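Probable tRNA pseudouridine synthase D (Methanosarcina mazei, PDB 1Z2Z) probably catalyses the isomerisation of uridine 13 in transfer RNA to pseudouridine, as a member of the TruD family of pseudouridine synthases. Local coordinates at residues P342-E347 with E378-G383; S275-I280 with L364-E369; I300-N305 with F336-L341. All coordinates share one frame; numbering follows the deposited sequence.

Contact 1: residues P342-E347 with E378-G383; sequences PGYNTE and EMSSKG
The loops before and after helix 352-363 meet backbone to backbone here, with the CA atoms of Gly343 and Gly383 3.6 Å apart. A CB on Gly343 would clash with Lys382 C and Gly383 N, and one on Gly383 with Thr346 OG1 and Gly343 N; the backbone angles of Gly383 alone disfavour a CB. Lys382 O accepts a hydrogen bond from Asn345 N at 2.6 Å, in the carbonyl plane and on a lone pair, and a weak, strongly bent one from Tyr344 N (124° at the hydrogen). Gly343 CA adds a CH...O contact to Lys382 O at 3.1 Å. Of the side chains, Tyr344 lays one ring face over Lys382, whose CB sits 3.3 Å from the ring centroid in a CH-pi contact, almost on the ring normal. On each side a hydroxyl holds its own loop: Thr346 OG1 accepts from Gly343 N at 2.8 Å, and Ser381 OG from Gly383 N in an ST turn. A valine in place of Thr346 lacks this hydroxyl and would probably cost Gly343 N its bond, loosening the turn that presents Tyr344 and Asn345. Close approach at the glycines thus lets one carbonyl take two N-H donors and join the loops.

Contact 2: residues S275-I280 with L364-E369; sequences SYIYNI and LGVSLE
Tyr276 O is gripped by two backbone N-H groups within its own helix: Ile280 N donates to it at 3.2 Å, and Asn279 N makes a weak bond to it at 2.9 Å. Such bonds stay inside segment 275-280; the contact with 364-369 itself contains no hydrogen bond and is wholly apolar. Its centre is Leu364 CD2, a single methyl that meets three helix side chains. Ile280 CD1 approaches it tip to tip at 3.5 Å, Ile277 CG1 passes it obliquely at 3.7 Å, and Tyr276 CE2 lies 3.9 Å away. Ile280 CD1 serves twice, because it also rests over one face of the Tyr276 ring, 3.4 Å above the plane and offset toward the rim; the ring, with CG anti to the backbone N (chi1 170°), is turned along the helix toward the residue one turn on. Beside this cluster Ile277 CD1 reaches out to Val366 CG2, 4.0 Å tip to tip. Gly365, between the two aliphatic residues, takes positive phi (60°) in a Schellman motif that ends helix 352-363; Leu364 and Val366 both point toward helix 263-287, consistent with the turn at Gly365. Ile277 also touches Leu361 and Ile280 touches Val360, so the contact continues the packing of helix 263-287 against helix 352-363 past the end of the latter.

Contact 3: residues I300-N305 with F336-L341; sequences IVCFRN and FITAPL
Three backbone hydrogen bonds carry this short antiparallel pairing. Cys302 and Phe336 form the hydrogen-bonded pair, with Cys302 N to Phe336 O at 3.0 Å and Phe336 N to Cys302 O at 3.1 Å; beyond the non-hydrogen-bonded pair Val301-Ile337, Thr338 N donates to Ile300 O at 3.2 Å, nearly straight at 165°. Ile300 O takes a second, weak bond from Thr338 OG1, whose position is less certain and whose stronger partner is Arg385 NH2. Strands 301-302 and 336-337 thus make a small two-stranded sheet within the TruD family region, and Val301 is also backbone-bonded to Glu316. On the face shared by Cys302 and Phe336, the sulfur lies beside the ring, SG to CD1 3.5 Å, in an oblique sulfur-aromatic contact, and Thr338 CG2 packs against Cys302 CB at 3.6 Å. Arg304, bent at chi3, brings its guanidinium to the far rim of the Phe336 ring: NH2 is 3.3 Å from CZ, and the two planes stand 86° apart. Val301 CG1 meets Ile337 CD1 at 3.4 Å, although the side chains of that pair diverge from CB. Register is set by main-chain bonds, with apolar contacts at Val301-Ile337 and on the Cys302-Phe336 face. Because Phe336 offers the guanidinium only an edge, it probably gives little cation-pi stabilisation, and Arg304 NH2 finds its polar partner in Gly333 O.

Contact 3 is the buried one, a two-stranded pairing built on main-chain hydrogen bonds; contacts 1 and 2 are only partly buried, the first joining two loops with exposed side chains, the second joining a helix to the chain that follows helix 352-363. Contacts 1 and 3 rely on backbone polarity, whereas contact 2 is apolar carbon packing, with no hydrogen bond across it. Helix 263-287 is common ground: Pro342 CG touches Ile277 CG2 at 3.5 Å, and Tyr278 CE2 meets Ala339 CB at 3.5 Å. Ile337 and residues 339 to 342 touch that helix, after which the chain goes on into the glycine-mediated loop contact. Centres of contacts 1 and 2 are about 11 Å apart, those of 2 and 3 about 18 Å.

Contact 1: residues P342-E347 with E378-G383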
loop_
_atom_site.group_PDB
_atom_site.type_symbol
_atom_site.label_atom_id
_atom_site.label_comp_id
_atom_site.label_asym_id
_atom_site.label_seq_id
_atom_site.Cartn_x
_atom_site.Cartn_y
_atom_site.Cartn_z
ATOM N N PRO A 342 1.443 11.195 13.484
ATOM C CA PRO A 342 1.456 12.601 13.907
ATOM C C PRO A 342 0.435 13.551 13.263
ATOM O O PRO A 342 0.217 13.521 12.051
ATOM C CB PRO A 342 2.906 13.030 13.640
ATOM C CG PRO A 342 3.428 11.977 12.661
ATOM C CD PRO A 342 2.815 10.736 13.220
ATOM N N GLY A 343 -0.176 14.389 14.104
ATOM C CA GLY A 343 -1.160 15.370 13.670
ATOM C C GLY A 343 -1.227 16.466 14.721
ATOM O O GLY A 343 -0.192 16.987 15.129
ATOM N N TYR A 344 -2.421 16.832 15.171
ATOM C CA TYR A 344 -2.515 17.855 16.204
ATOM C C TYR A 344 -3.395 17.352 17.333
ATOM O O TYR A 344 -3.780 18.109 18.225
ATOM C CB TYR A 344 -3.075 19.157 15.625
ATOM C CG TYR A 344 -4.530 19.107 15.205
ATOM C CD1 TYR A 344 -5.543 18.916 16.143
ATOM C CD2 TYR A 344 -4.897 19.300 13.880
ATOM C CE1 TYR A 344 -6.881 18.924 15.775
ATOM C CE2 TYR A 344 -6.237 19.310 13.499
ATOM C CZ TYR A 344 -7.222 19.125 14.453
ATOM O OH TYR A 344 -8.551 19.165 14.100
ATOM N N ASN A 345 -3.695 16.058 17.284
ATOM C CA ASN A 345 -4.558 15.394 18.260
ATOM C C ASN A 345 -3.888 14.061 18.579
ATOM O O ASN A 345 -4.545 13.073 18.921
ATOM C CB ASN A 345 -5.946 15.187 17.615
ATOM C CG ASN A 345 -6.990 14.596 18.568
ATOM O OD1 ASN A 345 -6.978 13.399 18.874
ATOM N ND2 ASN A 345 -7.909 15.442 19.027
ATOM N N THR A 346 -2.562 14.046 18.462
ATOM C CA THR A 346 -1.781 12.837 18.715
ATOM C C THR A 346 -1.454 12.692 20.185
ATOM O O THR A 346 -1.182 13.676 20.870
ATOM C CB THR A 346 -0.440 12.844 17.952
ATOM O OG1 THR A 346 -0.662 13.206 16.581
ATOM C CG2 THR A 346 0.209 11.459 18.020
ATOM N N GLU A 347 -1.465 11.449 20.648
ATOM C CA GLU A 347 -1.168 11.127 22.031
ATOM C C GLU A 347 0.084 10.265 22.078
ATOM O O GLU A 347 0.002 9.044 21.945
ATOM C CB GLU A 347 -2.332 10.358 22.650
ATOM C CG GLU A 347 -2.143 9.973 24.104
ATOM C CD GLU A 347 -3.088 8.860 24.525
ATOM O OE1 GLU A 347 -4.288 8.941 24.186
ATOM O OE2 GLU A 347 -2.640 7.903 25.199
ATOM N N GLU A 378 -8.679 22.700 6.020
ATOM C CA GLU A 378 -9.346 21.466 5.597
ATOM C C GLU A 378 -8.285 20.415 5.286
ATOM O O GLU A 378 -8.518 19.208 5.389
ATOM C CB GLU A 378 -10.189 21.709 4.334
ATOM C CG GLU A 378 -10.762 23.124 4.172
ATOM C CD GLU A 378 -9.731 24.131 3.676
ATOM O OE1 GLU A 378 -10.067 25.328 3.550
ATOM O OE2 GLU A 378 -8.582 23.723 3.407
HETATM N N MSE A 379 -7.112 20.907 4.908
HETATM C CA MSE A 379 -5.988 20.068 4.551
HETATM C C MSE A 379 -5.189 19.636 5.769
HETATM O O MSE A 379 -4.286 18.805 5.662
HETATM C CB MSE A 379 -5.087 20.834 3.589
HETATM C CG MSE A 379 -3.967 20.027 2.985
HETATM SE SE MSE A 379 -2.856 21.177 1.928
HETATM C CE MSE A 379 -3.817 21.067 0.240
ATOM N N SER A 380 -5.518 20.200 6.927
ATOM C CA SER A 380 -4.798 19.853 8.144
ATOM C C SER A 380 -5.483 18.718 8.881
ATOM O O SER A 380 -6.693 18.726 9.102
ATOM C CB SER A 380 -4.650 21.069 9.066
ATOM O OG SER A 380 -5.864 21.397 9.709
ATOM N N SER A 381 -4.682 17.734 9.248
ATOM C CA SER A 381 -5.172 16.574 9.955
ATOM C C SER A 381 -4.737 16.673 11.403
ATOM O O SER A 381 -3.814 17.422 11.740
ATOM C CB SER A 381 -4.605 15.299 9.322
ATOM O OG SER A 381 -5.016 14.137 10.024
ATOM N N LYS A 382 -5.414 15.908 12.250
ATOM C CA LYS A 382 -5.124 15.877 13.668
ATOM C C LYS A 382 -4.300 14.657 14.046
ATOM O O LYS A 382 -3.799 14.570 15.164
ATOM C CB LYS A 382 -6.429 15.916 14.478
ATOM C CG LYS A 382 -7.608 15.099 13.909
ATOM C CD LYS A 382 -7.515 13.595 14.180
ATOM C CE LYS A 382 -8.788 12.884 13.724
ATOM N NZ LYS A 382 -8.729 11.394 13.860
ATOM N N GLY A 383 -4.158 13.716 13.116
ATOM C CA GLY A 383 -3.371 12.523 13.387
ATOM C C GLY A 383 -4.197 11.286 13.671
ATOM O O GLY A 383 -5.389 11.382 13.936
#

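Contact 2: residues S275-I280 with L364-E369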
loop_
_atom_site.group_PDB
_atom_site.type_symbol
_atom_site.label_atom_id
_atom_site.label_comp_id
_atom_site.label_asym_id
_atom_site.label_seq_id
_atom_site.Cartn_x
_atom_site.Cartn_y
_atom_site.Cartn_z
ATOM N N SER A 275 2.703 9.073 6.971
ATOM C CA SER A 275 3.107 7.696 6.755
ATOM C C SER A 275 4.631 7.649 6.820
ATOM O O SER A 275 5.210 6.693 7.326
ATOM C CB SER A 275 2.576 7.222 5.403
ATOM O OG SER A 275 1.160 7.265 5.416
ATOM N N TYR A 276 5.271 8.701 6.328
ATOM C CA TYR A 276 6.717 8.784 6.350
ATOM C C TYR A 276 7.216 8.686 7.789
ATOM O O TYR A 276 7.989 7.788 8.148
ATOM C CB TYR A 276 7.150 10.108 5.754
ATOM C CG TYR A 276 8.608 10.412 5.932
ATOM C CD1 TYR A 276 9.583 9.692 5.245
ATOM C CD2 TYR A 276 9.018 11.450 6.765
ATOM C CE1 TYR A 276 10.932 10.011 5.384
ATOM C CE2 TYR A 276 10.361 11.771 6.909
ATOM C CZ TYR A 276 11.309 11.053 6.218
ATOM O OH TYR A 276 12.633 11.393 6.367
ATOM N N ILE A 277 6.758 9.629 8.611
ATOM C CA ILE A 277 7.144 9.681 10.012
ATOM C C ILE A 277 6.820 8.356 10.690
ATOM O O ILE A 277 7.605 7.833 11.492
ATOM C CB ILE A 277 6.423 10.841 10.716
ATOM C CG1 ILE A 277 6.928 12.168 10.122
ATOM C CG2 ILE A 277 6.645 10.753 12.222
ATOM C CD1 ILE A 277 6.072 13.407 10.408
ATOM N N TYR A 278 5.674 7.798 10.340
ATOM C CA TYR A 278 5.280 6.536 10.917
ATOM C C TYR A 278 6.306 5.421 10.615
ATOM O O TYR A 278 6.602 4.589 11.475
ATOM C CB TYR A 278 3.881 6.170 10.420
ATOM C CG TYR A 278 3.535 4.735 10.639
ATOM C CD1 TYR A 278 3.998 3.755 9.780
ATOM C CD2 TYR A 278 2.748 4.348 11.706
ATOM C CE1 TYR A 278 3.684 2.425 9.975
ATOM C CE2 TYR A 278 2.424 3.021 11.912
ATOM C CZ TYR A 278 2.893 2.065 11.039
ATOM O OH TYR A 278 2.543 0.746 11.223
ATOM N N ASN A 279 6.855 5.406 9.404
ATOM C CA ASN A 279 7.846 4.393 9.030
ATOM C C ASN A 279 9.080 4.516 9.898
ATOM O O ASN A 279 9.532 3.548 10.503
ATOM C CB ASN A 279 8.259 4.560 7.563
ATOM C CG ASN A 279 7.263 3.951 6.604
ATOM O OD1 ASN A 279 7.012 4.497 5.529
ATOM N ND2 ASN A 279 6.702 2.809 6.976
ATOM N N ILE A 280 9.638 5.716 9.934
ATOM C CA ILE A 280 10.823 5.971 10.738
ATOM C C ILE A 280 10.594 5.403 12.130
ATOM O O ILE A 280 11.361 4.560 12.599
ATOM C CB ILE A 280 11.075 7.469 10.847
ATOM C CG1 ILE A 280 11.086 8.073 9.440
ATOM C CG2 ILE A 280 12.384 7.726 11.531
ATOM C CD1 ILE A 280 11.320 9.541 9.425
ATOM N N LEU A 364 13.560 15.030 13.497
ATOM C CA LEU A 364 12.881 15.440 12.282
ATOM C C LEU A 364 12.398 16.880 12.375
ATOM O O LEU A 364 11.917 17.449 11.392
ATOM C CB LEU A 364 11.710 14.498 12.011
ATOM C CG LEU A 364 11.720 13.755 10.672
ATOM C CD1 LEU A 364 13.060 13.064 10.440
ATOM C CD2 LEU A 364 10.585 12.745 10.674
ATOM N N GLY A 365 12.542 17.470 13.558
ATOM C CA GLY A 365 12.115 18.844 13.759
ATOM C C GLY A 365 10.635 19.023 13.490
ATOM O O GLY A 365 10.197 20.097 13.085
ATOM N N VAL A 366 9.869 17.960 13.715
ATOM C CA VAL A 366 8.426 17.982 13.503
ATOM C C VAL A 366 7.735 18.721 14.635
ATOM O O VAL A 366 8.167 18.646 15.786
ATOM C CB VAL A 366 7.842 16.566 13.465
ATOM C CG1 VAL A 366 6.361 16.627 13.116
ATOM C CG2 VAL A 366 8.604 15.726 12.470
ATOM N N SER A 367 6.648 19.416 14.298
ATOM C CA SER A 367 5.860 20.181 15.266
ATOM C C SER A 367 4.370 19.840 15.173
ATOM O O SER A 367 3.743 20.063 14.139
ATOM C CB SER A 367 6.052 21.682 15.018
ATOM O OG SER A 367 5.700 22.027 13.688
ATOM N N LEU A 368 3.807 19.304 16.253
ATOM C CA LEU A 368 2.386 18.946 16.285
ATOM C C LEU A 368 1.493 20.142 15.931
ATOM O O LEU A 368 0.452 19.989 15.289
ATOM C CB LEU A 368 2.000 18.417 17.676
ATOM C CG LEU A 368 2.635 17.120 18.206
ATOM C CD1 LEU A 368 2.199 15.942 17.349
ATOM C CD2 LEU A 368 4.155 17.250 18.222
ATOM N N GLU A 369 1.917 21.330 16.356
ATOM C CA GLU A 369 1.193 22.577 16.111
ATOM C C GLU A 369 1.308 22.945 14.639
ATOM O O GLU A 369 0.674 23.889 14.166
ATOM C CB GLU A 369 1.801 23.691 16.965
ATOM C CG GLU A 369 2.046 23.269 18.409
ATOM C CD GLU A 369 3.154 24.063 19.080
ATOM O OE1 GLU A 369 4.280 24.108 18.525
ATOM O OE2 GLU A 369 2.905 24.627 20.172
#

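Contact 3: residues I300-N305 with F336-L341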
loop_
_atom_site.group_PDB
_atom_site.type_symbol
_atom_site.label_atom_id
_atom_site.label_comp_id
_atom_site.label_asym_id
_atom_site.label_seq_id
_atom_site.Cartn_x
_atom_site.Cartn_y
_atom_site.Cartn_z
ATOM N N ILE A 300 0.651 1.891 24.422
ATOM C CA ILE A 300 -0.557 2.327 23.689
ATOM C C ILE A 300 -0.982 1.313 22.630
ATOM O O ILE A 300 -0.321 1.153 21.606
ATOM C CB ILE A 300 -0.391 3.705 22.977
ATOM C CG1 ILE A 300 -0.316 4.833 24.002
ATOM C CG2 ILE A 300 -1.591 3.979 22.070
ATOM C CD1 ILE A 300 -0.223 6.209 23.377
ATOM N N VAL A 301 -2.097 0.637 22.870
ATOM C CA VAL A 301 -2.581 -0.349 21.917
ATOM C C VAL A 301 -3.956 0.044 21.357
ATOM O O VAL A 301 -4.483 1.117 21.673
ATOM C CB VAL A 301 -2.641 -1.774 22.570
ATOM C CG1 VAL A 301 -1.291 -2.119 23.183
ATOM C CG2 VAL A 301 -3.733 -1.842 23.638
ATOM N N CYS A 302 -4.505 -0.811 20.496
ATOM C CA CYS A 302 -5.827 -0.596 19.905
ATOM C C CYS A 302 -6.561 -1.932 19.959
ATOM O O CYS A 302 -5.952 -2.986 20.170
ATOM C CB CYS A 302 -5.737 -0.091 18.444
ATOM S SG CYS A 302 -5.376 -1.339 17.139
ATOM N N PHE A 303 -7.875 -1.878 19.794
ATOM C CA PHE A 303 -8.696 -3.073 19.831
ATOM C C PHE A 303 -9.532 -3.070 18.572
ATOM O O PHE A 303 -9.646 -2.040 17.907
ATOM C CB PHE A 303 -9.616 -3.038 21.053
ATOM C CG PHE A 303 -8.909 -2.696 22.323
ATOM C CD1 PHE A 303 -8.206 -3.671 23.026
ATOM C CD2 PHE A 303 -8.891 -1.383 22.786
ATOM C CE1 PHE A 303 -7.479 -3.341 24.166
ATOM C CE2 PHE A 303 -8.169 -1.040 23.921
ATOM C CZ PHE A 303 -7.462 -2.022 24.619
ATOM N N ARG A 304 -10.120 -4.216 18.252
ATOM C CA ARG A 304 -10.961 -4.328 17.069
ATOM C C ARG A 304 -12.323 -3.682 17.340
ATOM O O ARG A 304 -12.940 -3.929 18.383
ATOM C CB ARG A 304 -11.126 -5.800 16.686
ATOM C CG ARG A 304 -11.706 -6.666 17.787
ATOM C CD ARG A 304 -11.708 -8.152 17.420
ATOM N NE ARG A 304 -10.364 -8.732 17.312
ATOM C CZ ARG A 304 -9.590 -8.664 16.230
ATOM N NH1 ARG A 304 -10.012 -8.039 15.141
ATOM N NH2 ARG A 304 -8.393 -9.232 16.235
ATOM N N ASN A 305 -12.782 -2.854 16.399
ATOM C CA ASN A 305 -14.061 -2.152 16.522
ATOM C C ASN A 305 -15.307 -3.039 16.391
ATOM O O ASN A 305 -16.273 -2.681 15.708
ATOM C CB ASN A 305 -14.141 -0.994 15.505
ATOM C CG ASN A 305 -13.948 -1.447 14.062
ATOM O OD1 ASN A 305 -13.955 -2.644 13.766
ATOM N ND2 ASN A 305 -13.784 -0.482 13.152
ATOM N N PHE A 336 -3.431 -4.718 19.688
ATOM C CA PHE A 336 -2.289 -4.554 18.789
ATOM C C PHE A 336 -1.488 -3.326 19.207
ATOM O O PHE A 336 -2.072 -2.286 19.505
ATOM C CB PHE A 336 -2.760 -4.340 17.330
ATOM C CG PHE A 336 -3.918 -5.211 16.920
ATOM C CD1 PHE A 336 -5.224 -4.877 17.278
ATOM C CD2 PHE A 336 -3.700 -6.396 16.223
ATOM C CE1 PHE A 336 -6.286 -5.718 16.961
ATOM C CE2 PHE A 336 -4.755 -7.239 15.902
ATOM C CZ PHE A 336 -6.050 -6.900 16.270
ATOM N N ILE A 337 -0.161 -3.440 19.225
ATOM C CA ILE A 337 0.690 -2.303 19.581
ATOM C C ILE A 337 0.561 -1.336 18.408
ATOM O O ILE A 337 0.626 -1.758 17.263
ATOM C CB ILE A 337 2.186 -2.733 19.736
ATOM C CG1 ILE A 337 2.333 -3.763 20.862
ATOM C CG2 ILE A 337 3.059 -1.523 20.016
ATOM C CD1 ILE A 337 1.780 -3.302 22.202
ATOM N N THR A 338 0.368 -0.052 18.672
ATOM C CA THR A 338 0.225 0.887 17.572
ATOM C C THR A 338 1.335 1.919 17.589
ATOM O O THR A 338 2.041 2.070 18.586
ATOM C CB THR A 338 -1.124 1.616 17.633
ATOM O OG1 THR A 338 -1.072 2.631 18.641
ATOM C CG2 THR A 338 -2.231 0.635 17.982
ATOM N N ALA A 339 1.488 2.619 16.471
ATOM C CA ALA A 339 2.501 3.657 16.326
ATOM C C ALA A 339 1.761 4.911 15.917
ATOM O O ALA A 339 0.702 4.842 15.309
ATOM C CB ALA A 339 3.500 3.266 15.264
ATOM N N PRO A 340 2.321 6.075 16.216
ATOM C CA PRO A 340 1.675 7.339 15.877
ATOM C C PRO A 340 1.771 7.856 14.461
ATOM O O PRO A 340 2.804 7.753 13.810
ATOM C CB PRO A 340 2.307 8.313 16.853
ATOM C CG PRO A 340 3.711 7.820 16.910
ATOM C CD PRO A 340 3.525 6.305 17.028
ATOM N N LEU A 341 0.669 8.418 13.988
ATOM C CA LEU A 341 0.632 9.038 12.679
ATOM C C LEU A 341 0.382 10.499 13.054
ATOM O O LEU A 341 -0.739 10.995 12.989
ATOM C CB LEU A 341 -0.506 8.460 11.824
ATOM C CG LEU A 341 -0.138 7.337 10.836
ATOM C CD1 LEU A 341 -1.373 6.628 10.329
ATOM C CD2 LEU A 341 0.621 7.926 9.674
#